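Local coordinates for ATP-citrate lyase beta-subunit (Chlorobium limicola, PDB 6HXJ), which probably takes part in the ATP-driven cleavage of citrate with coenzyme A to acetyl-CoA and oxaloacetate, as a subunit of ATP-citrate lyase, at residues A[245-250]-A[296-301]. Numbering follows the deposited sequence.
Sequences SRIKGS and ADWAVE. With COA (coenzyme A), chain B.
Ile247 and Trp298 form the apolar centre of this contact, where Arg246, the last residue of helix 235-246, and Ile247 just past it meet the first turn of helix 297-309. The branched Ile247 reaches two neighbours: CG2 lies 3.5 Å from Trp298 CZ2, on the six-membered ring, while CD1 approaches Ala299 CB at 4.1 Å. Ala299 CB also lies over one face of the Trp298 ring, offset toward its rim, so alanine's single methyl serves both contacts.

The polar part is Arg246. Its chain bends at chi3 (88°), and NH1 comes 3.3 Å from Trp298 CH2; the ring meets the edge of the guanidinium, with the two planes 71° apart, so the groups are not stacked. Trp298 suits both neighbours, since its wide hydrocarbon end can touch isoleucine and arginine together while NE1 hydrogen-bonds to the backbone of another protein's chain. Replacing Trp298 by alanine removes the indole, which would probably leave Ile247 CG2 and the Arg246 guanidinium without their shared partner and that backbone without its donor.

Next in sequence, Lys248 turns to coenzyme A, NZ lying 3.5 Å from C5B. Van der Waals packing thus joins Arg246 and Ile247 to the start of helix 297-309 within the citrate-binding region, and the indole N-H links that helix start to the neighbouring protein.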
ATOM      1  N   SER A 245     -33.894  23.070 -26.805  1.00102.76           N
ATOM      2  CA  SER A 245     -34.188  21.703 -26.366  1.00105.53           C
ATOM      3  C   SER A 245     -32.997  21.031 -25.655  1.00109.45           C
ATOM      4  O   SER A 245     -33.180  20.352 -24.640  1.00109.70           O
ATOM      5  CB  SER A 245     -34.663  20.859 -27.546  1.00114.60           C
ATOM      6  OG  SER A 245     -33.648  20.723 -28.524  1.00129.08           O
ATOM      7  N   ARG A 246     -31.784  21.258 -26.186  1.00105.10           N
ATOM      8  CA  ARG A 246     -30.534  20.718 -25.666  1.00104.86           C
ATOM      9  C   ARG A 246     -30.130  21.373 -24.345  1.00101.95           C
ATOM     10  O   ARG A 246     -29.490  20.716 -23.539  1.00102.91           O
ATOM     11  CB  ARG A 246     -29.410  20.860 -26.719  1.00106.18           C
ATOM     12  CG  ARG A 246     -29.585  19.935 -27.936  1.00120.78           C
ATOM     13  CD  ARG A 246     -28.762  20.360 -29.147  1.00141.85           C
ATOM     14  NE  ARG A 246     -27.406  19.796 -29.148  1.00158.38           N
ATOM     15  CZ  ARG A 246     -26.296  20.492 -28.906  1.00167.47           C
ATOM     16  NH1 ARG A 246     -26.362  21.794 -28.645  1.00149.58           N
ATOM     17  NH2 ARG A 246     -25.109  19.894 -28.932  1.00148.66           N
ATOM     18  N   ILE A 247     -30.498  22.645 -24.112  1.00 92.75           N
ATOM     19  CA  ILE A 247     -30.070  23.403 -22.928  1.00 87.69           C
ATOM     20  C   ILE A 247     -31.106  23.446 -21.799  1.00 91.88           C
ATOM     21  O   ILE A 247     -32.303  23.426 -22.062  1.00 93.19           O
ATOM     22  CB  ILE A 247     -29.544  24.837 -23.256  1.00 86.61           C
ATOM     23  CG1 ILE A 247     -30.644  25.792 -23.739  1.00 83.85           C
ATOM     24  CG2 ILE A 247     -28.371  24.809 -24.219  1.00 89.41           C
ATOM     25  CD1 ILE A 247     -30.401  27.244 -23.350  1.00 83.45           C
ATOM     26  N   LYS A 248     -30.626  23.579 -20.534  1.00 86.99           N
ATOM     27  CA  LYS A 248     -31.472  23.669 -19.340  1.00 84.99           C
ATOM     28  C   LYS A 248     -32.191  25.016 -19.273  1.00 88.15           C
ATOM     29  O   LYS A 248     -33.360  25.069 -18.848  1.00 86.34           O
ATOM     30  CB  LYS A 248     -30.684  23.351 -18.070  1.00 85.88           C
ATOM     31  CG  LYS A 248     -30.646  21.857 -17.764  1.00107.46           C
ATOM     32  CD  LYS A 248     -29.486  21.488 -16.858  1.00124.89           C
ATOM     33  CE  LYS A 248     -29.066  20.031 -16.977  1.00136.59           C
ATOM     34  NZ  LYS A 248     -27.829  19.734 -16.196  1.00138.37           N
ATOM     35  N   GLY A 249     -31.526  26.066 -19.782  1.00 84.35           N
ATOM     36  CA  GLY A 249     -32.133  27.390 -19.892  1.00 81.84           C
ATOM     37  C   GLY A 249     -33.124  27.476 -21.045  1.00 86.68           C
ATOM     38  O   GLY A 249     -33.605  26.456 -21.562  1.00 87.75           O
ATOM     39  N   SER A 250     -33.408  28.698 -21.493  1.00 83.44           N
ATOM     40  CA  SER A 250     -34.347  28.927 -22.593  1.00 84.82           C
ATOM     41  C   SER A 250     -33.876  30.009 -23.575  1.00 87.30           C
ATOM     42  O   SER A 250     -33.437  31.086 -23.163  1.00 84.47           O
ATOM     43  CB  SER A 250     -35.741  29.247 -22.043  1.00 89.12           C
ATOM     44  OG  SER A 250     -36.674  29.601 -23.054  1.00105.51           O
ATOM     45  N   ALA A 296     -26.787  28.983 -21.246  1.00 95.13           N
ATOM     46  CA  ALA A 296     -25.344  28.865 -21.499  1.00 95.83           C
ATOM     47  C   ALA A 296     -24.879  29.982 -22.428  1.00 99.61           C
ATOM     48  O   ALA A 296     -25.634  30.380 -23.325  1.00 98.89           O
ATOM     49  CB  ALA A 296     -25.035  27.518 -22.096  1.00 98.94           C
ATOM     50  N   ASP A 297     -23.678  30.510 -22.196  1.00 95.21           N
ATOM     51  CA  ASP A 297     -23.185  31.647 -23.012  1.00 94.12           C
ATOM     52  C   ASP A 297     -23.244  31.303 -24.497  1.00 97.58           C
ATOM     53  O   ASP A 297     -23.764  32.121 -25.263  1.00 96.43           O
ATOM     54  CB  ASP A 297     -21.774  32.063 -22.614  1.00 97.27           C
ATOM     55  CG  ASP A 297     -20.920  30.884 -22.213  1.00112.67           C
ATOM     56  OD1 ASP A 297     -21.457  29.776 -22.179  1.00115.59           O
ATOM     57  OD2 ASP A 297     -19.734  31.094 -21.935  1.00119.38           O
ATOM     58  N   TRP A 298     -22.719  30.142 -24.886  1.00 94.80           N
ATOM     59  CA  TRP A 298     -22.731  29.799 -26.314  1.00 94.41           C
ATOM     60  C   TRP A 298     -24.128  29.922 -26.948  1.00 99.40           C
ATOM     61  O   TRP A 298     -24.234  30.425 -28.060  1.00101.01           O
ATOM     62  CB  TRP A 298     -22.108  28.432 -26.543  1.00 94.07           C
ATOM     63  CG  TRP A 298     -22.826  27.304 -25.884  1.00 93.63           C
ATOM     64  CD1 TRP A 298     -22.582  26.772 -24.653  1.00 95.57           C
ATOM     65  CD2 TRP A 298     -23.890  26.529 -26.456  1.00 94.60           C
ATOM     66  NE1 TRP A 298     -23.415  25.700 -24.426  1.00 95.53           N
ATOM     67  CE2 TRP A 298     -24.226  25.526 -25.521  1.00 98.53           C
ATOM     68  CE3 TRP A 298     -24.587  26.580 -27.680  1.00 97.24           C
ATOM     69  CZ2 TRP A 298     -25.225  24.573 -25.773  1.00 99.60           C
ATOM     70  CZ3 TRP A 298     -25.565  25.631 -27.932  1.00100.31           C
ATOM     71  CH2 TRP A 298     -25.885  24.647 -26.982  1.00101.22           C
ATOM     72  N   ALA A 299     -25.183  29.482 -26.239  1.00 95.26           N
ATOM     73  CA  ALA A 299     -26.558  29.574 -26.730  1.00 94.87           C
ATOM     74  C   ALA A 299     -26.983  31.048 -26.889  1.00 97.83           C
ATOM     75  O   ALA A 299     -27.696  31.407 -27.832  1.00 97.47           O
ATOM     76  CB  ALA A 299     -27.487  28.845 -25.767  1.00 94.21           C
ATOM     77  N   VAL A 300     -26.529  31.886 -25.950  1.00 93.55           N
ATOM     78  CA  VAL A 300     -26.784  33.321 -25.927  1.00 92.77           C
ATOM     79  C   VAL A 300     -26.015  33.939 -27.097  1.00102.69           C
ATOM     80  O   VAL A 300     -26.571  34.782 -27.783  1.00103.11           O
ATOM     81  CB  VAL A 300     -26.403  33.974 -24.580  1.00 93.76           C
ATOM     82  CG1 VAL A 300     -26.662  35.471 -24.593  1.00 91.59           C
ATOM     83  CG2 VAL A 300     -27.159  33.332 -23.421  1.00 92.23           C
ATOM     84  N   GLU A 301     -24.758  33.487 -27.342  1.00101.93           N
ATOM     85  CA  GLU A 301     -23.904  33.936 -28.445  1.00104.02           C
ATOM     86  C   GLU A 301     -24.572  33.558 -29.774  1.00105.63           C
ATOM     87  O   GLU A 301     -24.608  34.378 -30.701  1.00106.36           O
ATOM     88  CB  GLU A 301     -22.500  33.309 -28.314  1.00108.07           C
ATOM     89  CG  GLU A 301     -21.454  33.837 -29.278  1.00126.67           C
ATOM     90  CD  GLU A 301     -20.047  33.311 -29.052  1.00162.96           C
ATOM     91  OE1 GLU A 301     -19.167  33.629 -29.885  1.00170.78           O
ATOM     92  OE2 GLU A 301     -19.810  32.624 -28.027  1.00156.01           O
TER
HETATM   93  N1A COA B1001     -19.152  12.914 -17.562  1.00 66.76           N
HETATM   94  C2A COA B1001     -20.192  13.130 -18.371  1.00 63.77           C
HETATM   95  N3A COA B1001     -21.257  13.908 -18.168  1.00 67.45           N
HETATM   96  C4A COA B1001     -21.212  14.487 -16.958  1.00 70.54           C
HETATM   97  C5A COA B1001     -20.216  14.340 -16.008  1.00 71.78           C
HETATM   98  C6A COA B1001     -19.120  13.532 -16.360  1.00 68.46           C
HETATM   99  N6A COA B1001     -18.014  13.433 -15.627  1.00 69.26           N
HETATM  100  N7A COA B1001     -20.509  15.080 -14.869  1.00 73.99           N
HETATM  101  C8A COA B1001     -21.645  15.666 -15.164  1.00 71.30           C
HETATM  102  N9A COA B1001     -22.132  15.347 -16.406  1.00 72.93           N
HETATM  103  C1B COA B1001     -23.396  15.776 -16.999  1.00 79.66           C
HETATM  104  C2B COA B1001     -24.635  15.394 -16.184  1.00 78.11           C
HETATM  105  O2B COA B1001     -25.064  14.059 -16.445  1.00 71.54           O
HETATM  106  C3B COA B1001     -25.599  16.511 -16.588  1.00 82.68           C
HETATM  107  O3B COA B1001     -26.170  16.225 -17.883  1.00 86.04           O
HETATM  108  P3B COA B1001     -27.709  15.825 -18.252  1.00 89.00           P
HETATM  109  O7A COA B1001     -28.042  16.678 -19.496  1.00 94.67           O
HETATM  110  O8A COA B1001     -28.661  16.261 -17.137  1.00 87.22           O
HETATM  111  O9A COA B1001     -27.759  14.371 -18.532  1.00 89.90           O
HETATM  112  C4B COA B1001     -24.689  17.729 -16.759  1.00 87.74           C
HETATM  113  O4B COA B1001     -23.391  17.190 -17.090  1.00 86.56           O
HETATM  114  C5B COA B1001     -24.559  18.688 -15.596  1.00 98.82           C
HETATM  115  O5B COA B1001     -25.215  18.141 -14.424  1.00112.03           O
HETATM  116  P1A COA B1001     -24.627  17.595 -12.985  1.00122.57           P
HETATM  117  O1A COA B1001     -25.102  16.244 -12.577  1.00122.75           O
HETATM  118  O2A COA B1001     -23.107  17.772 -12.922  1.00119.95           O
HETATM  119  O3A COA B1001     -25.307  18.722 -12.089  1.00132.68           O
HETATM  120  P2A COA B1001     -24.883  20.198 -11.667  1.00140.22           P
HETATM  121  O4A COA B1001     -25.658  21.180 -12.597  1.00140.94           O
HETATM  122  O5A COA B1001     -25.027  20.348 -10.206  1.00140.72           O
HETATM  123  O6A COA B1001     -23.326  20.344 -12.036  1.00141.61           O